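Local atomic coordinates of lysine cyclodeaminase (Streptomyces pristinaespiralis, PDB entry 5YU3), a protein that catalyses the NAD-dependent cyclodeamination of L-lysine to L-pipecolic acid, with release of ammonia, and is a member of the ornithine cyclodeaminase/mu-crystallin family. Residues T75-G80 and G96-Y101; R165-D170 and S189-E194. All blocks are in the same frame, centred on the assembly; numbering follows the deposited sequence.

Contact 1 of 2, residues T75-G80 and G96-Y101; sequences TLKTVG and GTVARY. With PRO (proline), chain G.
Lys77 and Val98 meet across two neighbouring antiparallel strands in the mixed sheet of the ornithine cyclodeaminase/mu-crystallin fold. Two hydrogen-bonded pairs hold the strands, Leu76 with Ala99 and Thr78 with Thr97. Thr75, Lys77, Val79, Val98 and Arg100 share one face of the sheet. There, Thr75 CG2 rests on Val98 CG1 at 3.6 Å, under helix 305-321. Val98 turns its other methyl, CG2, to the Lys77 chain, 4.0 Å from CD. That chain leaves with CG anti to the backbone N (chi1 -178°) and bends once, at chi3 (90°), which carries NZ away from the strands to the bound proline. Asp308 and Thr118 also hold this amine. Val79 sets CG1 3.9 Å from proline CB. Gly96 faces Val79, and their CA atoms lie 3.8 Å apart.

The opposite face, with Leu76, Thr78, Thr97 and Ala99, meets the second subunit. Thr78 and Thr97 each have OG1 between the backbone N and the carbonyl carbon, and the two OG1 atoms lie 3.1 Å apart. Thr78 OG1 is also bonded to Tyr101 OH of the second subunit. A water gives a proton to Leu76 O and also binds Thr78 OG1. Leu76 CB sits at the edge of the Tyr101 ring, near its plane, 4.1 Å from CE1. The Lys77 NZ to proline O hydrogen bond is 2.6 Å long.

Contact 2 of 2, residues R165-D170 and S189-E194; sequences RALVWD and SVEIAE. With NAD (nicotinamide-adenine-dinucleotide), chain F.
Arg165 and Ser189 open a parallel strand pair, with Arg165 CB 3.5 Å from Ser189 OG, itself hydrogen-bonded to Gln164 O. The Arg165 chain runs out extended beside Glu191, and NH1 makes a long salt bridge to OE2 at 3.9 Å. Each charge has another partner, Glu201 for Arg165 and Arg197 for Glu191. Ala166 gives its N-H to Ser189 O and takes one from Glu191 N. Leu167 CD2 lies against the Glu191 carboxylate, 3.5 Å from OE2, while its CB meets Ala193 CB. Val168 repeats the backbone pattern, with its N-H on Glu191 O and its carbonyl on Ala193 N. Its CG2 meets Val190 CG1 at 3.8 Å, the two side chains crossing at about a right angle on the face where Phe179 packs. Trp169 has CG anti to the backbone N (chi1 -173°), laying the indole alongside Glu194. Glu194 CG lies over one ring face in a CH-pi contact, 4.0 Å from the centroid of the six-membered ring. Asp170 follows the strand and accepts both adenosine ribose hydroxyls, O2B at OD1 (2.5 Å) and O3B at OD2 (2.7 Å). An acidic residue gripping this ribose at the end of the second strand is typical of NAD-binding Rossmann folds.

How the contacts relate
Contacts 1 and 2 lie in different sheets, on opposite sides of the chain's centre. Their centres are 33 Å apart and their nearest atoms about 16 Å, so they do not touch. Contact 1 is an antiparallel pair inside the mixed sheet, which also meets the second subunit. Contact 2 is a parallel pair at one margin of the Rossmann-type sheet. The bound ligands span the gap. Asp170 of contact 2 holds the adenosine ribose of NAD, and the nicotinamide end reaches toward contact 1. The side chain of Lys77 is about 6 Å from NAD and binds the proline beside it. One contact thus serves the amino-acid pocket and the other the cofactor site.

Contact 1 of 2, residues T75-G80 and G96-Y101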
# COMPACT_ATOMS: atom_id res chain seq x y z
N THR A 75 9.83 1.43 2.04
CA THR A 75 8.93 2.04 3.02
C THR A 75 7.55 2.16 2.40
O THR A 75 7.43 2.54 1.23
CB THR A 75 9.45 3.42 3.44
OG1 THR A 75 10.72 3.28 4.06
CG2 THR A 75 8.47 4.09 4.41
N LEU A 76 6.52 1.85 3.17
CA LEU A 76 5.15 2.11 2.73
C LEU A 76 4.40 2.83 3.84
O LEU A 76 4.24 2.29 4.94
CB LEU A 76 4.41 0.82 2.35
CG LEU A 76 3.03 1.04 1.70
CD1 LEU A 76 3.15 1.51 0.25
CD2 LEU A 76 2.15 -0.20 1.77
N LYS A 77 3.90 4.04 3.56
CA LYS A 77 2.97 4.67 4.48
C LYS A 77 1.55 4.50 3.96
O LYS A 77 1.28 4.73 2.77
CB LYS A 77 3.28 6.15 4.72
CG LYS A 77 2.29 6.74 5.74
CD LYS A 77 2.71 8.10 6.30
CE LYS A 77 2.17 9.23 5.45
NZ LYS A 77 2.70 10.55 5.89
N THR A 78 0.67 4.07 4.85
CA THR A 78 -0.76 4.00 4.59
C THR A 78 -1.41 5.03 5.48
O THR A 78 -1.16 5.05 6.69
CB THR A 78 -1.31 2.60 4.89
OG1 THR A 78 -0.77 2.15 6.14
CG2 THR A 78 -0.90 1.62 3.80
N VAL A 79 -2.21 5.91 4.90
CA VAL A 79 -2.67 7.07 5.66
C VAL A 79 -4.03 7.52 5.13
O VAL A 79 -4.24 7.62 3.92
CB VAL A 79 -1.63 8.21 5.61
CG1 VAL A 79 -1.27 8.55 4.15
CG2 VAL A 79 -2.15 9.43 6.35
N GLY A 80 -4.95 7.77 6.05
CA GLY A 80 -6.25 8.31 5.71
C GLY A 80 -6.35 9.80 5.99
O GLY A 80 -5.73 10.31 6.92
N GLY A 96 -2.64 7.18 10.20
CA GLY A 96 -1.85 6.32 9.34
C GLY A 96 -0.79 5.53 10.09
O GLY A 96 -0.61 5.68 11.31
N THR A 97 -0.08 4.70 9.34
CA THR A 97 0.98 3.83 9.84
C THR A 97 2.07 3.74 8.78
O THR A 97 1.82 3.96 7.60
CB THR A 97 0.43 2.44 10.20
OG1 THR A 97 -0.54 2.06 9.23
CG2 THR A 97 -0.24 2.45 11.58
N VAL A 98 3.29 3.41 9.21
CA VAL A 98 4.43 3.34 8.30
C VAL A 98 5.10 1.99 8.49
O VAL A 98 5.44 1.62 9.62
CB VAL A 98 5.45 4.47 8.53
CG1 VAL A 98 6.38 4.60 7.32
CG2 VAL A 98 4.75 5.81 8.81
N ALA A 99 5.29 1.26 7.39
CA ALA A 99 5.93 -0.05 7.43
C ALA A 99 7.23 -0.04 6.64
O ALA A 99 7.40 0.74 5.69
CB ALA A 99 4.99 -1.15 6.87
N ARG A 100 8.15 -0.93 7.03
CA ARG A 100 9.39 -1.12 6.30
C ARG A 100 9.51 -2.59 5.92
O ARG A 100 9.18 -3.47 6.72
CB ARG A 100 10.60 -0.69 7.15
CG ARG A 100 11.91 -0.81 6.40
CD ARG A 100 13.03 -0.12 7.14
NE ARG A 100 12.91 1.33 7.06
CZ ARG A 100 13.88 2.17 7.38
NH1 ARG A 100 15.04 1.71 7.80
NH2 ARG A 100 13.68 3.49 7.28
N TYR A 101 9.94 -2.84 4.68
CA TYR A 101 10.08 -4.18 4.11
C TYR A 101 11.51 -4.38 3.62
O TYR A 101 12.10 -3.47 3.02
CB TYR A 101 9.10 -4.38 2.93
CG TYR A 101 7.66 -4.20 3.32
CD1 TYR A 101 7.08 -2.94 3.37
CD2 TYR A 101 6.87 -5.30 3.68
CE1 TYR A 101 5.78 -2.77 3.75
CE2 TYR A 101 5.55 -5.14 4.06
CZ TYR A 101 5.01 -3.86 4.10
OH TYR A 101 3.71 -3.67 4.48
N PRO G . -1.03 14.00 2.25
CA PRO G . -0.72 13.29 3.60
C PRO G . 0.71 12.70 3.58
O PRO G . 0.90 11.84 4.47
CB PRO G . -1.64 12.41 3.68
CG PRO G . -2.93 13.15 3.04
CD PRO G . -2.49 14.19 2.41
OXT PRO G . 1.64 13.07 2.78
O HOH W 1 1.98 0.95 6.17

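Contact 2 of 2, residues R165-D170 and S189-E194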
# COMPACT_ATOMS: atom_id res chain seq x y z
N ARG A 165 5.28 36.10 17.09
CA ARG A 165 3.84 35.98 17.24
C ARG A 165 3.27 35.19 16.08
O ARG A 165 3.87 35.10 15.00
CB ARG A 165 3.16 37.35 17.35
CG ARG A 165 3.19 38.14 16.07
CD ARG A 165 2.41 39.44 16.23
NE ARG A 165 2.42 40.22 15.00
CZ ARG A 165 1.54 41.17 14.71
NH1 ARG A 165 0.57 41.46 15.57
NH2 ARG A 165 1.62 41.83 13.56
N ALA A 166 2.10 34.61 16.32
CA ALA A 166 1.34 33.87 15.32
C ALA A 166 -0.07 34.44 15.28
O ALA A 166 -0.75 34.48 16.31
CB ALA A 166 1.32 32.37 15.64
N LEU A 167 -0.49 34.89 14.09
CA LEU A 167 -1.86 35.33 13.83
C LEU A 167 -2.59 34.17 13.15
O LEU A 167 -2.14 33.69 12.11
CB LEU A 167 -1.85 36.55 12.92
CG LEU A 167 -1.06 37.79 13.35
CD1 LEU A 167 -1.15 38.87 12.28
CD2 LEU A 167 -1.57 38.32 14.69
N VAL A 168 -3.70 33.72 13.75
CA VAL A 168 -4.26 32.42 13.37
C VAL A 168 -5.76 32.51 13.11
O VAL A 168 -6.49 33.29 13.75
CB VAL A 168 -3.95 31.33 14.43
CG1 VAL A 168 -2.48 31.35 14.78
CG2 VAL A 168 -4.80 31.51 15.68
N TRP A 169 -6.23 31.70 12.16
CA TRP A 169 -7.64 31.63 11.83
C TRP A 169 -8.04 30.20 11.54
O TRP A 169 -7.25 29.42 11.00
CB TRP A 169 -7.99 32.51 10.61
CG TRP A 169 -9.45 32.59 10.37
CD1 TRP A 169 -10.15 32.02 9.33
CD2 TRP A 169 -10.42 33.28 11.17
NE1 TRP A 169 -11.49 32.32 9.44
CE2 TRP A 169 -11.68 33.09 10.57
CE3 TRP A 169 -10.33 34.04 12.34
CZ2 TRP A 169 -12.84 33.64 11.09
CZ3 TRP A 169 -11.49 34.58 12.86
CH2 TRP A 169 -12.73 34.37 12.24
N ASP A 170 -9.26 29.86 11.93
CA ASP A 170 -9.94 28.62 11.56
C ASP A 170 -11.41 28.96 11.36
O ASP A 170 -11.93 29.87 12.01
CB ASP A 170 -9.76 27.55 12.65
CG ASP A 170 -9.99 26.13 12.15
OD1 ASP A 170 -11.16 25.76 11.89
OD2 ASP A 170 -9.00 25.36 12.06
N SER A 189 3.59 33.79 20.93
CA SER A 189 2.28 34.28 21.34
C SER A 189 1.29 34.14 20.18
O SER A 189 1.63 34.37 19.02
CB SER A 189 2.35 35.73 21.80
OG SER A 189 2.80 36.55 20.74
N VAL A 190 0.06 33.76 20.51
CA VAL A 190 -0.97 33.46 19.52
C VAL A 190 -2.08 34.49 19.64
O VAL A 190 -2.55 34.79 20.74
CB VAL A 190 -1.52 32.03 19.72
CG1 VAL A 190 -2.82 31.84 18.94
CG2 VAL A 190 -0.47 31.01 19.31
N GLU A 191 -2.51 35.01 18.49
CA GLU A 191 -3.60 35.97 18.41
C GLU A 191 -4.52 35.53 17.28
O GLU A 191 -4.05 35.26 16.17
CB GLU A 191 -3.06 37.38 18.17
CG GLU A 191 -4.12 38.42 17.87
CD GLU A 191 -3.52 39.81 17.70
OE1 GLU A 191 -4.31 40.76 17.52
OE2 GLU A 191 -2.28 39.95 17.73
N ILE A 192 -5.81 35.42 17.57
CA ILE A 192 -6.77 35.11 16.52
C ILE A 192 -6.95 36.34 15.63
O ILE A 192 -7.05 37.47 16.12
CB ILE A 192 -8.11 34.66 17.13
CG1 ILE A 192 -7.91 33.35 17.90
CG2 ILE A 192 -9.17 34.49 16.04
CD1 ILE A 192 -9.11 32.93 18.74
N ALA A 193 -6.95 36.12 14.32
CA ALA A 193 -7.03 37.22 13.36
C ALA A 193 -7.68 36.71 12.08
O ALA A 193 -7.44 35.57 11.66
CB ALA A 193 -5.64 37.81 13.08
N GLU A 194 -8.51 37.56 11.47
CA GLU A 194 -9.20 37.14 10.27
C GLU A 194 -8.22 37.03 9.10
O GLU A 194 -7.15 37.65 9.11
CB GLU A 194 -10.34 38.11 9.96
CG GLU A 194 -11.66 37.61 10.55
CD GLU A 194 -12.75 38.65 10.55
OE1 GLU A 194 -12.96 39.30 9.51
OE2 GLU A 194 -13.41 38.80 11.60
PA NAD F . -7.32 18.84 10.90
O1A NAD F . -8.70 18.32 10.67
O2A NAD F . -6.61 18.54 12.21
O5B NAD F . -7.35 20.44 10.79
C5B NAD F . -7.88 21.07 9.61
C4B NAD F . -8.50 22.38 10.07
O4B NAD F . -8.89 23.14 8.92
C3B NAD F . -9.77 22.16 10.89
O3B NAD F . -9.63 22.74 12.20
C2B NAD F . -10.85 22.86 10.08
O2B NAD F . -11.84 23.52 10.88
C1B NAD F . -10.04 23.88 9.31
N9A NAD F . -10.67 24.44 8.09
C8A NAD F . -11.47 23.82 7.19
N7A NAD F . -11.82 24.68 6.19
C5A NAD F . -11.22 25.87 6.46
C6A NAD F . -11.16 27.21 5.84
N6A NAD F . -11.81 27.47 4.69
N1A NAD F . -10.40 28.14 6.46
C2A NAD F . -9.73 27.92 7.60
N3A NAD F . -9.76 26.73 8.23
C4A NAD F . -10.47 25.69 7.71
O3 NAD F . -6.40 18.31 9.67
PN NAD F . -4.81 18.41 9.52
O1N NAD F . -4.35 19.71 10.15
O2N NAD F . -4.22 17.10 9.97
O5D NAD F . -4.62 18.48 7.92
C5D NAD F . -4.92 19.68 7.21
C4D NAD F . -4.57 19.48 5.73
O4D NAD F . -3.18 19.15 5.61
C3D NAD F . -5.33 18.32 5.11
O3D NAD F . -5.65 18.66 3.75
C2D NAD F . -4.31 17.21 5.09
O2D NAD F . -4.61 16.18 4.14
C1D NAD F . -3.06 18.00 4.76
N1N NAD F . -1.80 17.32 5.04
C2N NAD F . -0.76 17.59 4.23
C3N NAD F . 0.47 16.98 4.43
C7N NAD F . 1.59 17.33 3.51
O7N NAD F . 2.60 16.66 3.51
N7N NAD F . 1.47 18.43 2.74
C4N NAD F . 0.64 16.10 5.50
C5N NAD F . -0.45 15.87 6.33
C6N NAD F . -1.67 16.50 6.09